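Long-range contacts in GCN5-related N-acetyltransferase (Kribbella flavida, PDB 4MY0), which binds acetyl-coenzyme A and probably transfers its acetyl group to an amine, perhaps that of an aminoglycoside: residues Ser119-Ala124 with Leu132-Gly137; Gln278-Arg283 with Pro386-Tyr391. One frame throughout, in Å; residues are numbered along the deposited sequence.

Interaction 1: Ser119-Ala124 with Leu132-Gly137; sequences SALYPA and LGYEFG. With AC8 ([(2R,3R,4R,5R)-5-(6-amino-9H-purin-9-yl)-3,4-bis(phosphonooxy)tetrahydrofuran-2-yl]methyl (3R)-3-hydroxy-2,2-dimethyl-4-oxo-4-({3-oxo-3-[(2-sulfanylethyl)amino]propyl}amino)butyl dihydrogen diphosphate), chain L.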
ATOM      1  N   SER C 119      22.658  30.945  13.851  1.00 23.35           N
ATOM      2  CA  SER C 119      22.286  30.453  12.534  1.00 23.24           C
ATOM      3  C   SER C 119      21.568  29.112  12.680  1.00 22.02           C
ATOM      4  O   SER C 119      21.906  28.316  13.557  1.00 21.33           O
ATOM      5  CB  SER C 119      23.543  30.307  11.662  1.00 20.56           C
ATOM      6  OG  SER C 119      23.238  29.709  10.419  1.00 23.37           O
ATOM      7  N   ALA C 120      20.567  28.866  11.836  1.00 21.48           N
ATOM      8  CA  ALA C 120      19.856  27.593  11.861  1.00 21.41           C
ATOM      9  C   ALA C 120      19.598  27.077  10.441  1.00 20.77           C
ATOM     10  O   ALA C 120      19.624  27.846   9.473  1.00 20.22           O
ATOM     11  CB  ALA C 120      18.531  27.706  12.661  1.00 18.39           C
ATOM     12  N   LEU C 121      19.360  25.772  10.333  1.00 19.27           N
ATOM     13  CA  LEU C 121      19.033  25.134   9.061  1.00 19.07           C
ATOM     14  C   LEU C 121      18.476  23.732   9.301  1.00 21.02           C
ATOM     15  O   LEU C 121      18.704  23.136  10.368  1.00 19.19           O
ATOM     16  CB  LEU C 121      20.280  25.031   8.172  1.00 17.59           C
ATOM     17  CG  LEU C 121      21.510  24.319   8.774  1.00 20.01           C
ATOM     18  CD1 LEU C 121      21.506  22.811   8.539  1.00 18.55           C
ATOM     19  CD2 LEU C 121      22.822  24.943   8.252  1.00 21.26           C
ATOM     20  N   TYR C 122      17.753  23.228   8.302  1.00 16.51           N
ATOM     21  CA  TYR C 122      17.296  21.848   8.233  1.00 16.84           C
ATOM     22  C   TYR C 122      18.270  21.094   7.336  1.00 19.58           C
ATOM     23  O   TYR C 122      18.279  21.299   6.118  1.00 20.73           O
ATOM     24  CB  TYR C 122      15.909  21.786   7.581  1.00 18.89           C
ATOM     25  CG  TYR C 122      14.773  22.213   8.489  1.00 20.85           C
ATOM     26  CD1 TYR C 122      14.085  21.277   9.258  1.00 19.58           C
ATOM     27  CD2 TYR C 122      14.387  23.544   8.576  1.00 24.22           C
ATOM     28  CE1 TYR C 122      13.032  21.668  10.100  1.00 23.86           C
ATOM     29  CE2 TYR C 122      13.348  23.948   9.410  1.00 24.07           C
ATOM     30  CZ  TYR C 122      12.677  23.005  10.165  1.00 24.69           C
ATOM     31  OH  TYR C 122      11.653  23.414  10.991  1.00 21.06           O
ATOM     32  N   PRO C 123      19.089  20.217   7.925  1.00 22.65           N
ATOM     33  CA  PRO C 123      20.161  19.554   7.165  1.00 20.27           C
ATOM     34  C   PRO C 123      19.672  18.310   6.428  1.00 22.58           C
ATOM     35  O   PRO C 123      18.894  17.529   6.999  1.00 24.09           O
ATOM     36  CB  PRO C 123      21.139  19.127   8.269  1.00 21.57           C
ATOM     37  CG  PRO C 123      20.212  18.786   9.453  1.00 21.66           C
ATOM     38  CD  PRO C 123      19.087  19.832   9.354  1.00 21.06           C
ATOM     39  N   ALA C 124      20.116  18.111   5.184  1.00 22.95           N
ATOM     40  CA  ALA C 124      19.768  16.877   4.466  1.00 26.86           C
ATOM     41  C   ALA C 124      20.714  15.758   4.903  1.00 25.37           C
ATOM     42  O   ALA C 124      20.359  14.591   4.887  1.00 23.10           O
ATOM     43  CB  ALA C 124      19.850  17.086   2.972  1.00 26.22           C
ATOM     44  N   LEU C 132      31.112  21.641  10.801  1.00 25.77           N
ATOM     45  CA  LEU C 132      31.157  23.110  10.848  1.00 27.80           C
ATOM     46  C   LEU C 132      30.646  23.689  12.162  1.00 29.92           C
ATOM     47  O   LEU C 132      30.661  24.912  12.353  1.00 30.27           O
ATOM     48  CB  LEU C 132      30.337  23.703   9.699  1.00 27.14           C
ATOM     49  CG  LEU C 132      30.983  23.514   8.334  1.00 33.71           C
ATOM     50  CD1 LEU C 132      29.910  23.483   7.292  1.00 36.85           C
ATOM     51  CD2 LEU C 132      31.968  24.632   8.058  1.00 38.67           C
ATOM     52  N   GLY C 133      30.164  22.831  13.061  1.00 22.09           N
ATOM     53  CA  GLY C 133      29.784  23.297  14.377  1.00 20.71           C
ATOM     54  C   GLY C 133      28.298  23.341  14.694  1.00 22.61           C
ATOM     55  O   GLY C 133      27.931  23.730  15.800  1.00 20.12           O
ATOM     56  N   TYR C 134      27.439  22.939  13.756  1.00 18.70           N
ATOM     57  CA  TYR C 134      26.006  22.930  14.016  1.00 20.60           C
ATOM     58  C   TYR C 134      25.613  21.697  14.831  1.00 22.47           C
ATOM     59  O   TYR C 134      26.263  20.650  14.736  1.00 19.86           O
ATOM     60  CB  TYR C 134      25.221  22.896  12.703  1.00 18.73           C
ATOM     61  CG  TYR C 134      25.199  24.201  11.923  1.00 22.11           C
ATOM     62  CD1 TYR C 134      24.076  25.030  11.953  1.00 19.93           C
ATOM     63  CD2 TYR C 134      26.280  24.586  11.125  1.00 21.19           C
ATOM     64  CE1 TYR C 134      24.037  26.220  11.220  1.00 23.31           C
ATOM     65  CE2 TYR C 134      26.247  25.767  10.387  1.00 23.86           C
ATOM     66  CZ  TYR C 134      25.122  26.583  10.440  1.00 25.97           C
ATOM     67  OH  TYR C 134      25.082  27.770   9.715  1.00 26.89           O
ATOM     68  N   GLU C 135      24.543  21.806  15.614  1.00 18.78           N
ATOM     69  CA  GLU C 135      23.971  20.621  16.258  1.00 20.38           C
ATOM     70  C   GLU C 135      22.458  20.765  16.300  1.00 20.95           C
ATOM     71  O   GLU C 135      21.946  21.888  16.239  1.00 20.28           O
ATOM     72  CB  GLU C 135      24.540  20.418  17.675  1.00 20.15           C
ATOM     73  CG  GLU C 135      24.249  19.018  18.283  1.00 28.65           C
ATOM     74  CD  GLU C 135      24.426  17.887  17.259  1.00 29.75           C
ATOM     75  OE1 GLU C 135      23.401  17.438  16.681  1.00 26.57           O
ATOM     76  OE2 GLU C 135      25.586  17.465  17.012  1.00 28.03           O
ATOM     77  N   PHE C 136      21.742  19.637  16.387  1.00 22.22           N
ATOM     78  CA  PHE C 136      20.284  19.680  16.537  1.00 23.19           C
ATOM     79  C   PHE C 136      19.875  20.543  17.720  1.00 26.92           C
ATOM     80  O   PHE C 136      20.458  20.440  18.810  1.00 29.08           O
ATOM     81  CB  PHE C 136      19.684  18.275  16.642  1.00 20.54           C
ATOM     82  CG  PHE C 136      19.681  17.530  15.331  1.00 21.04           C
ATOM     83  CD1 PHE C 136      19.138  18.113  14.183  1.00 23.59           C
ATOM     84  CD2 PHE C 136      20.267  16.283  15.227  1.00 22.21           C
ATOM     85  CE1 PHE C 136      19.144  17.439  12.954  1.00 20.83           C
ATOM     86  CE2 PHE C 136      20.277  15.597  14.007  1.00 21.70           C
ATOM     87  CZ  PHE C 136      19.705  16.177  12.870  1.00 22.49           C
ATOM     88  N   GLY C 137      18.891  21.410  17.483  1.00 24.27           N
ATOM     89  CA  GLY C 137      18.488  22.393  18.472  1.00 24.11           C
ATOM     90  C   GLY C 137      17.003  22.355  18.784  1.00 25.19           C
ATOM     91  O   GLY C 137      16.570  22.901  19.799  1.00 27.42           O
TER
HETATM   92  N1A AC8 L 400      26.836  11.488   3.243  1.00 23.19           N
HETATM   93  O1A AC8 L 400      32.890  19.805   2.008  1.00 21.14           O
HETATM   94  P1A AC8 L 400      32.563  18.387   1.564  1.00 20.76           P
HETATM   95  C1B AC8 L 400      30.754  14.621   4.265  1.00 23.95           C
HETATM   96  S1P AC8 L 400      21.278  20.623   3.339  1.00 23.81           S
HETATM   97  C2A AC8 L 400      27.738  11.409   4.240  1.00 22.28           C
HETATM   98  O2A AC8 L 400      33.402  17.785   0.473  1.00 17.21           O
HETATM   99  P2A AC8 L 400      30.317  18.564  -0.230  1.00 20.04           P
HETATM  100  C2B AC8 L 400      32.145  14.456   3.697  1.00 24.68           C
HETATM  101  O2B AC8 L 400      32.560  13.088   3.802  1.00 29.90           O
HETATM  102  O2C AC8 L 400      34.772  13.297   2.639  1.00 70.56           O
HETATM  103  C2P AC8 L 400      22.314  19.896   2.021  1.00 24.40           C
HETATM  104  N3A AC8 L 400      28.710  12.326   4.350  1.00 21.91           N
HETATM  105  O3A AC8 L 400      31.001  18.386   1.215  1.00 23.57           O
HETATM  106  C3B AC8 L 400      32.957  15.391   4.599  1.00 23.31           C
HETATM  107  O3B AC8 L 400      33.197  14.737   5.850  1.00 27.38           O
HETATM  108  P3B AC8 L 400      34.588  14.023   6.290  1.00 70.38           P
HETATM  109  O3C AC8 L 400      32.747  12.446   1.415  1.00 71.19           O
HETATM  110  C3P AC8 L 400      21.432  20.081   0.806  1.00 28.57           C
HETATM  111  C4A AC8 L 400      28.785  13.347   3.452  1.00 23.41           C
HETATM  112  O4A AC8 L 400      31.105  19.576  -1.034  1.00 19.20           O
HETATM  113  C4B AC8 L 400      31.998  16.515   4.944  1.00 25.11           C
HETATM  114  O4B AC8 L 400      30.689  15.989   4.694  1.00 19.76           O
HETATM  115  O4C AC8 L 400      33.801  11.019   3.209  1.00 70.24           O
HETATM  116  P4C AC8 L 400      33.546  12.414   2.691  1.00 69.25           P
HETATM  117  N4P AC8 L 400      21.927  19.572  -0.470  1.00 25.14           N
HETATM  118  C5A AC8 L 400      27.859  13.448   2.424  1.00 26.90           C
HETATM  119  O5A AC8 L 400      30.040  17.196  -0.783  1.00 19.76           O
HETATM  120  C5B AC8 L 400      32.214  17.765   4.098  1.00 22.57           C
HETATM  121  O5B AC8 L 400      32.587  17.352   2.789  1.00 24.35           O
HETATM  122  C5P AC8 L 400      22.054  18.315  -0.880  1.00 22.56           C
HETATM  123  O5P AC8 L 400      21.817  17.373  -0.131  1.00 20.98           O
HETATM  124  C6A AC8 L 400      26.861  12.485   2.331  1.00 23.11           C
HETATM  125  N6A AC8 L 400      25.935  12.537   1.338  1.00 22.49           N
HETATM  126  O6A AC8 L 400      28.908  19.204   0.193  1.00 20.65           O
HETATM  127  C6P AC8 L 400      22.489  18.135  -2.317  1.00 20.66           C
HETATM  128  N7A AC8 L 400      28.175  14.539   1.686  1.00 27.11           N
HETATM  129  O7A AC8 L 400      35.003  13.105   5.164  1.00 66.54           O
HETATM  130  C7P AC8 L 400      23.368  16.909  -2.603  1.00 20.09           C
HETATM  131  C8A AC8 L 400      29.269  15.107   2.254  1.00 28.59           C
HETATM  132  O8A AC8 L 400      35.541  15.177   6.531  1.00 68.78           O
HETATM  133  N8P AC8 L 400      24.648  17.118  -1.920  1.00 18.92           N
HETATM  134  N9A AC8 L 400      29.640  14.365   3.319  1.00 24.30           N
HETATM  135  O9A AC8 L 400      34.189  13.268   7.539  1.00 72.01           O
HETATM  136  C9P AC8 L 400      25.473  18.158  -2.022  1.00 24.14           C
HETATM  137  O9P AC8 L 400      25.212  19.087  -2.769  1.00 19.56           O
HETATM  138  CAP AC8 L 400      26.758  18.170  -1.210  1.00 21.27           C
HETATM  139  OAP AC8 L 400      27.339  16.865  -1.199  1.00 24.03           O
HETATM  140  CBP AC8 L 400      26.576  18.610   0.249  1.00 17.42           C
HETATM  141  CCP AC8 L 400      27.935  18.482   0.954  1.00 20.75           C
HETATM  142  CDP AC8 L 400      26.118  20.064   0.310  1.00 16.46           C
HETATM  143  CEP AC8 L 400      25.568  17.734   0.975  1.00 14.19           C

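Interaction 2: Gln278-Arg283 with Pro386-Tyr391; sequences QRWMLR and PYMLDY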
ATOM      1  N   GLN C 278      10.445  16.366  12.676  1.00 22.10           N
ATOM      2  CA  GLN C 278      11.660  16.755  11.943  1.00 24.81           C
ATOM      3  C   GLN C 278      12.547  17.507  12.910  1.00 23.58           C
ATOM      4  O   GLN C 278      12.052  18.014  13.908  1.00 23.70           O
ATOM      5  CB  GLN C 278      11.342  17.676  10.758  1.00 23.53           C
ATOM      6  CG  GLN C 278      10.541  17.015   9.645  1.00 25.76           C
ATOM      7  CD  GLN C 278      10.040  18.015   8.628  1.00 27.72           C
ATOM      8  OE1 GLN C 278       9.249  18.901   8.955  1.00 25.08           O
ATOM      9  NE2 GLN C 278      10.501  17.888   7.388  1.00 28.99           N
ATOM     10  N   ARG C 279      13.851  17.562  12.640  1.00 17.47           N
ATOM     11  CA  ARG C 279      14.763  18.316  13.505  1.00 22.27           C
ATOM     12  C   ARG C 279      15.466  19.415  12.730  1.00 21.39           C
ATOM     13  O   ARG C 279      15.754  19.251  11.551  1.00 22.12           O
ATOM     14  CB  ARG C 279      15.806  17.388  14.136  1.00 22.95           C
ATOM     15  CG  ARG C 279      15.191  16.338  15.025  1.00 25.99           C
ATOM     16  CD  ARG C 279      16.114  15.156  15.303  1.00 28.56           C
ATOM     17  NE  ARG C 279      15.345  14.146  16.029  1.00 29.80           N
ATOM     18  CZ  ARG C 279      14.496  13.299  15.453  1.00 29.59           C
ATOM     19  NH1 ARG C 279      13.825  12.429  16.198  1.00 31.08           N
ATOM     20  NH2 ARG C 279      14.320  13.308  14.130  1.00 26.16           N
ATOM     21  N   TRP C 280      15.754  20.535  13.390  1.00 21.30           N
ATOM     22  CA  TRP C 280      16.600  21.541  12.766  1.00 20.73           C
ATOM     23  C   TRP C 280      17.831  21.802  13.623  1.00 21.88           C
ATOM     24  O   TRP C 280      17.817  21.562  14.834  1.00 22.16           O
ATOM     25  CB  TRP C 280      15.818  22.837  12.511  1.00 20.13           C
ATOM     26  CG  TRP C 280      14.956  23.266  13.657  1.00 20.79           C
ATOM     27  CD1 TRP C 280      13.635  22.990  13.827  1.00 20.45           C
ATOM     28  CD2 TRP C 280      15.350  24.073  14.779  1.00 20.52           C
ATOM     29  NE1 TRP C 280      13.177  23.572  14.991  1.00 21.90           N
ATOM     30  CE2 TRP C 280      14.213  24.247  15.590  1.00 22.52           C
ATOM     31  CE3 TRP C 280      16.552  24.684  15.163  1.00 18.68           C
ATOM     32  CZ2 TRP C 280      14.244  24.994  16.788  1.00 22.01           C
ATOM     33  CZ3 TRP C 280      16.586  25.432  16.347  1.00 20.34           C
ATOM     34  CH2 TRP C 280      15.443  25.575  17.145  1.00 20.78           C
HETATM   35  N   MSE C 281      18.896  22.291  12.992  1.00 20.26           N
HETATM   36  CA  MSE C 281      20.153  22.512  13.697  1.00 19.52           C
HETATM   37  C   MSE C 281      20.391  23.974  13.987  1.00 22.28           C
HETATM   38  O   MSE C 281      19.818  24.838  13.327  1.00 19.96           O
HETATM   39  CB  MSE C 281      21.325  21.967  12.898  1.00 18.40           C
HETATM   40  CG  MSE C 281      21.395  20.453  12.923  1.00 24.00           C
HETATM   41 SE   MSE C 281      22.989  19.847  11.984  0.68 28.09          SE
HETATM   42  CE  MSE C 281      22.948  17.997  12.596  1.00 39.18           C
ATOM     43  N   LEU C 282      21.255  24.229  14.971  1.00 21.89           N
ATOM     44  CA  LEU C 282      21.562  25.573  15.441  1.00 22.26           C
ATOM     45  C   LEU C 282      23.070  25.717  15.578  1.00 22.20           C
ATOM     46  O   LEU C 282      23.756  24.747  15.920  1.00 20.01           O
ATOM     47  CB  LEU C 282      20.932  25.780  16.818  1.00 19.83           C
ATOM     48  CG  LEU C 282      21.170  27.128  17.485  1.00 24.47           C
ATOM     49  CD1 LEU C 282      20.478  28.211  16.668  1.00 28.45           C
ATOM     50  CD2 LEU C 282      20.656  27.112  18.924  1.00 22.44           C
ATOM     51  N   ARG C 283      23.590  26.909  15.305  1.00 19.12           N
ATOM     52  CA  ARG C 283      24.978  27.223  15.651  1.00 22.23           C
ATOM     53  C   ARG C 283      25.083  28.639  16.227  1.00 22.30           C
ATOM     54  O   ARG C 283      24.425  29.552  15.727  1.00 22.17           O
ATOM     55  CB  ARG C 283      25.888  27.115  14.424  1.00 20.48           C
ATOM     56  CG  ARG C 283      27.376  27.127  14.778  1.00 21.13           C
ATOM     57  CD  ARG C 283      28.262  27.622  13.623  1.00 22.01           C
ATOM     58  NE  ARG C 283      29.618  27.072  13.726  1.00 26.35           N
ATOM     59  CZ  ARG C 283      30.535  27.482  14.603  1.00 30.15           C
ATOM     60  NH1 ARG C 283      30.256  28.455  15.467  1.00 28.49           N
ATOM     61  NH2 ARG C 283      31.737  26.915  14.625  1.00 28.68           N
ATOM     62  N   PRO C 386      12.108  24.011  22.304  1.00 29.15           N
ATOM     63  CA  PRO C 386      12.119  24.826  21.083  1.00 25.06           C
ATOM     64  C   PRO C 386      11.496  24.074  19.929  1.00 25.55           C
ATOM     65  O   PRO C 386      11.728  22.871  19.764  1.00 26.70           O
ATOM     66  CB  PRO C 386      13.614  25.069  20.817  1.00 24.39           C
ATOM     67  CG  PRO C 386      14.328  24.000  21.587  1.00 29.39           C
ATOM     68  CD  PRO C 386      13.465  23.650  22.756  1.00 30.19           C
ATOM     69  N   TYR C 387      10.696  24.780  19.141  1.00 23.51           N
ATOM     70  CA  TYR C 387      10.103  24.181  17.958  1.00 23.07           C
ATOM     71  C   TYR C 387       9.864  25.278  16.948  1.00 25.38           C
ATOM     72  O   TYR C 387       9.985  26.470  17.256  1.00 25.05           O
ATOM     73  CB  TYR C 387       8.776  23.492  18.290  1.00 23.27           C
ATOM     74  CG  TYR C 387       7.656  24.460  18.611  1.00 30.27           C
ATOM     75  CD1 TYR C 387       6.688  24.784  17.657  1.00 33.84           C
ATOM     76  CD2 TYR C 387       7.565  25.056  19.866  1.00 33.61           C
ATOM     77  CE1 TYR C 387       5.656  25.678  17.950  1.00 36.22           C
ATOM     78  CE2 TYR C 387       6.536  25.953  20.166  1.00 38.29           C
ATOM     79  CZ  TYR C 387       5.586  26.254  19.202  1.00 37.89           C
ATOM     80  OH  TYR C 387       4.571  27.134  19.489  1.00 41.62           O
HETATM   81  N   MSE C 388       9.486  24.859  15.751  1.00 17.73           N
HETATM   82  CA  MSE C 388       9.301  25.754  14.633  1.00 20.52           C
HETATM   83  C   MSE C 388       8.073  25.240  13.896  1.00 23.38           C
HETATM   84  O   MSE C 388       7.815  24.030  13.900  1.00 22.53           O
HETATM   85  CB  MSE C 388      10.521  25.639  13.709  1.00 23.00           C
HETATM   86  CG  MSE C 388      10.874  26.878  12.967  1.00 34.19           C
HETATM   87 SE   MSE C 388      12.464  26.489  11.920  0.68 30.77          SE
HETATM   88  CE  MSE C 388      13.799  26.916  13.236  1.00 22.14           C
ATOM     89  N   LEU C 389       7.325  26.134  13.258  1.00 23.96           N
ATOM     90  CA  LEU C 389       6.189  25.714  12.440  1.00 27.42           C
ATOM     91  C   LEU C 389       6.600  25.526  10.988  1.00 26.45           C
ATOM     92  O   LEU C 389       5.976  24.755  10.249  1.00 29.51           O
ATOM     93  CB  LEU C 389       5.055  26.738  12.528  1.00 24.66           C
ATOM     94  CG  LEU C 389       4.651  27.016  13.967  1.00 24.34           C
ATOM     95  CD1 LEU C 389       3.727  28.237  14.039  1.00 28.08           C
ATOM     96  CD2 LEU C 389       4.007  25.772  14.609  1.00 19.60           C
ATOM     97  N   ASP C 390       7.656  26.222  10.578  1.00 26.70           N
ATOM     98  CA  ASP C 390       8.016  26.268   9.167  1.00 30.81           C
ATOM     99  C   ASP C 390       9.213  25.386   8.844  1.00 28.40           C
ATOM    100  O   ASP C 390      10.049  25.115   9.706  1.00 28.36           O
ATOM    101  CB  ASP C 390       8.344  27.707   8.743  1.00 43.02           C
ATOM    102  CG  ASP C 390       7.278  28.704   9.165  1.00 52.46           C
ATOM    103  OD1 ASP C 390       6.199  28.725   8.534  1.00 57.75           O
ATOM    104  OD2 ASP C 390       7.523  29.471  10.123  1.00 56.52           O
ATOM    105  N   TYR C 391       9.290  24.959   7.589  1.00 26.94           N
ATOM    106  CA  TYR C 391      10.492  24.354   7.038  1.00 25.83           C
ATOM    107  C   TYR C 391      11.089  25.365   6.069  1.00 25.87           C
ATOM    108  O   TYR C 391      10.344  26.131   5.451  1.00 27.31           O
ATOM    109  CB  TYR C 391      10.125  23.076   6.281  1.00 25.62           C
ATOM    110  CG  TYR C 391      11.286  22.473   5.535  1.00 24.43           C
ATOM    111  CD1 TYR C 391      12.159  21.606   6.169  1.00 25.14           C
ATOM    112  CD2 TYR C 391      11.525  22.791   4.200  1.00 27.77           C
ATOM    113  CE1 TYR C 391      13.239  21.052   5.489  1.00 27.97           C
ATOM    114  CE2 TYR C 391      12.595  22.249   3.517  1.00 26.92           C
ATOM    115  CZ  TYR C 391      13.454  21.380   4.170  1.00 29.54           C
ATOM    116  OH  TYR C 391      14.538  20.834   3.496  1.00 31.44           O
TER

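Interaction 1: Ser119-Ala124 with Leu132-Gly137
Tyr134 carries the tight part of this buried contact. Its CG stands anti to its own carbonyl carbon (chi1 -74°), and the ring reaches back to the strand that ends at Leu121. Methyl CD2 of Leu121 lies over one face of the ring, offset toward the rim. It sits 3.8 Å from the ring centroid in a CH-pi contact, and its nearest ring atom is Tyr134 CE1 at 3.5 Å. The two side chains cross at about a right angle. Leu121 CG occupies the crowded position between backbone N and carbonyl carbon (chi1 55°). At the ring edge, Tyr134 OH donates a hydrogen bond of 2.8 Å to Ser119 OG. Ser119 OG is anti to its backbone N (chi1 174°) and also bonds Ala83 O. The phenol tip is thus tied to the strand through a buried hydroxyl, which helps fix the ring.

The other end is looser. Pro123 CG meets Phe136 CE1 obliquely at 3.9 Å, and Pro123 is partly exposed. Beyond it, Ala124 turns to the cofactor, with its backbone N 3.3 Å from S1P of AC8. This places the loop just after the strand beside the thiol of the bound coenzyme, as expected in a GNAT fold.

The strands 118-121 and 135-146 do not pair with each other here. Strand 274-284 runs between them and pairs antiparallel with both, while strand 78-90 pairs parallel with 118-121. Helix 126-131, closed by a Schellman motif at Gly133, links the two segments, and helix 99-113 packs on Tyr134 through Met104 and Leu108.

Interaction 2: Gln278-Arg283 with Pro386-Tyr391
The indole of Trp280 has methyl CE of Met388, a selenomethionine, over one face. CE lies 3.6 Å from the centroid of the five-membered ring, only 11° off its normal, in a CH-pi contact. SE stands farther off over the same face, at 4.3 Å from that centroid, a Met-aromatic contact. A bend at chi3 (-88°) turns the methyl onto the ring. At the indole edge, near its plane, comes the backbone C of Tyr387. Pro386 CB approaches obliquely, 4.1 Å from Trp280 CZ2. Tyr122 meets the indole edge-to-face, and Trp280 NE1 makes a weak hydrogen bond to His139 O. Replacing Trp280 by an alanine would probably loosen the C-terminal segment, because Met388 and Pro386 would lose their main partner on the strand.

The outer end is lighter. Gln278 NE2 comes obliquely to the exposed Tyr391 ring, 4.2 Å from its CD1, while Gln278 OE1 bonds Arg140. The contact thus lays the C-terminal loop, which follows helix 371-380, across strand 274-284. It joins the second GNAT domain to the tail of the sterol carrier protein domain. Strand 274-284 pairs with strands 118-121 and 135-146, and strand 61-75 adds Gln73 and Trp75 beside Trp280.

Overall arrangement
Interactions 1 and 2 lie side by side near the middle of the chain, their centres about 9 Å apart. They come in series, since interaction 1 closes before interaction 2 opens. Strand 274-284, within the second GNAT domain, pairs with both strands of interaction 1, whose segments lie within the first. Glu135 O and Leu282 N make a probable hydrogen bond between them. Tyr122 OH reaches Asp390 O in a weak one, so the C-terminal loop also touches the coenzyme-side segment. Together they join the two acetyltransferase regions and the sterol carrier protein-like region close to the AC8 pocket. Both also touch the third subunit, which ties this junction to the assembly.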